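Local coordinates for ubiquitin domain-containing protein DSK2,putative (Plasmodium falciparum, PDB 6JL3) that probably acts as a ubiquitin shuttle factor, using its ubiquitin-like domain to engage receptors of the proteasome, at residues H37-P41 with H72-S76. Numbering follows the deposited sequence.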
loop_
_atom_site.group_PDB
_atom_site.type_symbol
_atom_site.label_atom_id
_atom_site.label_comp_id
_atom_site.label_asym_id
_atom_site.label_seq_id
_atom_site.Cartn_x
_atom_site.Cartn_y
_atom_site.Cartn_z
ATOM N N HIS A 37 9.980 -2.742 3.033
ATOM C CA HIS A 37 10.581 -1.673 2.248
ATOM C C HIS A 37 10.862 -0.388 3.015
ATOM O O HIS A 37 11.717 0.386 2.574
ATOM C CB HIS A 37 9.708 -1.342 1.022
ATOM C CG HIS A 37 9.701 -2.431 0.000
ATOM N ND1 HIS A 37 8.923 -3.566 0.119
ATOM C CD2 HIS A 37 10.418 -2.590 -1.139
ATOM C CE1 HIS A 37 9.151 -4.363 -0.907
ATOM N NE2 HIS A 37 10.054 -3.793 -1.691
ATOM N N VAL A 38 10.172 -0.124 4.130
ATOM C CA VAL A 38 10.369 1.082 4.923
ATOM C C VAL A 38 10.229 0.718 6.394
ATOM O O VAL A 38 9.644 -0.305 6.754
ATOM C CB VAL A 38 9.379 2.213 4.553
ATOM C CG1 VAL A 38 9.572 2.625 3.107
ATOM C CG2 VAL A 38 7.929 1.809 4.812
ATOM N N ASP A 39 10.766 1.589 7.249
ATOM C CA ASP A 39 10.839 1.326 8.685
ATOM C C ASP A 39 9.574 1.799 9.401
ATOM O O ASP A 39 9.612 2.642 10.300
ATOM C CB ASP A 39 12.085 1.991 9.259
ATOM C CG ASP A 39 12.330 1.645 10.713
ATOM O OD1 ASP A 39 11.984 0.526 11.139
ATOM O OD2 ASP A 39 12.882 2.509 11.427
ATOM N N ILE A 40 8.432 1.239 8.987
ATOM C CA ILE A 40 7.165 1.437 9.671
ATOM C C ILE A 40 6.554 0.059 9.876
ATOM O O ILE A 40 6.255 -0.634 8.897
ATOM C CB ILE A 40 6.191 2.332 8.885
ATOM C CG1 ILE A 40 6.845 3.655 8.490
ATOM C CG2 ILE A 40 4.937 2.592 9.721
ATOM C CD1 ILE A 40 5.952 4.539 7.630
ATOM N N PRO A 41 6.346 -0.393 11.112
ATOM C CA PRO A 41 5.770 -1.724 11.323
ATOM C C PRO A 41 4.312 -1.754 10.897
ATOM O O PRO A 41 3.617 -0.736 10.859
ATOM C CB PRO A 41 5.907 -1.946 12.832
ATOM C CG PRO A 41 5.909 -0.569 13.410
ATOM C CD PRO A 41 6.576 0.322 12.384
ATOM N N HIS A 72 -0.366 6.727 -0.565
ATOM C CA HIS A 72 0.429 7.312 0.497
ATOM C C HIS A 72 0.478 6.362 1.677
ATOM O O HIS A 72 -0.497 5.673 1.983
ATOM C CB HIS A 72 -0.119 8.662 0.943
ATOM C CG HIS A 72 0.110 9.748 -0.047
ATOM N ND1 HIS A 72 -0.631 9.867 -1.202
ATOM C CD2 HIS A 72 1.008 10.761 -0.071
ATOM C CE1 HIS A 72 -0.212 10.914 -1.888
ATOM N NE2 HIS A 72 0.784 11.475 -1.223
ATOM N N LEU A 73 1.620 6.330 2.332
ATOM C CA LEU A 73 1.822 5.555 3.548
ATOM C C LEU A 73 2.210 6.518 4.659
ATOM O O LEU A 73 3.207 7.246 4.542
ATOM C CB LEU A 73 2.912 4.509 3.322
ATOM C CG LEU A 73 3.220 3.607 4.504
ATOM C CD1 LEU A 73 2.021 2.769 4.882
ATOM C CD2 LEU A 73 4.411 2.733 4.148
ATOM N N VAL A 74 1.408 6.541 5.719
ATOM C CA VAL A 74 1.638 7.403 6.867
ATOM C C VAL A 74 1.608 6.553 8.133
ATOM O O VAL A 74 1.177 5.396 8.126
ATOM C CB VAL A 74 0.630 8.575 6.947
ATOM C CG1 VAL A 74 0.668 9.391 5.657
ATOM C CG2 VAL A 74 -0.775 8.086 7.242
ATOM N N ARG A 75 2.100 7.139 9.217
ATOM C CA ARG A 75 2.096 6.496 10.517
ATOM C C ARG A 75 0.840 6.875 11.287
ATOM O O ARG A 75 0.357 8.007 11.202
ATOM C CB ARG A 75 3.284 6.970 11.343
ATOM C CG ARG A 75 4.618 6.370 11.011
ATOM C CD ARG A 75 5.644 6.796 12.062
ATOM N NE ARG A 75 6.974 6.348 11.674
ATOM C CZ ARG A 75 7.522 5.201 12.054
ATOM N NH1 ARG A 75 6.871 4.376 12.863
ATOM N NH2 ARG A 75 8.732 4.881 11.623
ATOM N N SER A 76 0.328 5.918 12.057
ATOM C CA SER A 76 -0.758 6.181 12.993
ATOM C C SER A 76 -0.390 7.392 13.829
ATOM O O SER A 76 0.651 7.394 14.484
ATOM C CB SER A 76 -0.968 4.982 13.910
ATOM O OG SER A 76 0.256 4.576 14.487
#
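Residues 38-41 of the irregular loop run at 46° to residues 73-75 of the strand, and the closest CA atoms, those of I40 and R75, stay 7.2 Å apart, too far for backbone pairing, so side chains of the strand reach across to the loop. An inverse gamma turn is centred on D39, with a weak I40 N to V38 O bond of 3.0 Å; on either side of it in sequence, the CA-to-CB bonds of V38 and I40 point toward the strand. There L73 fills the space: its CD2 lies 3.7 Å from V38 CG2 and 4.2 Å from I40 CD1, branched aliphatic groups suited to close apolar packing. Nearer the surface, the long, flexible R75 donates a weak hydrogen bond from NH2 to D39 O (2.7 Å, 115°), while I40 CG1 covers one guanidinium face. In this beta-grasp fold, characteristic of the ubiquitin family, the contact ties the loop between helix 27-35 and strand 45-49 to central strand 70-75, with I40 and L73 also meeting V11 of strand 5-11 and V38 touching F17 of strand 15-21.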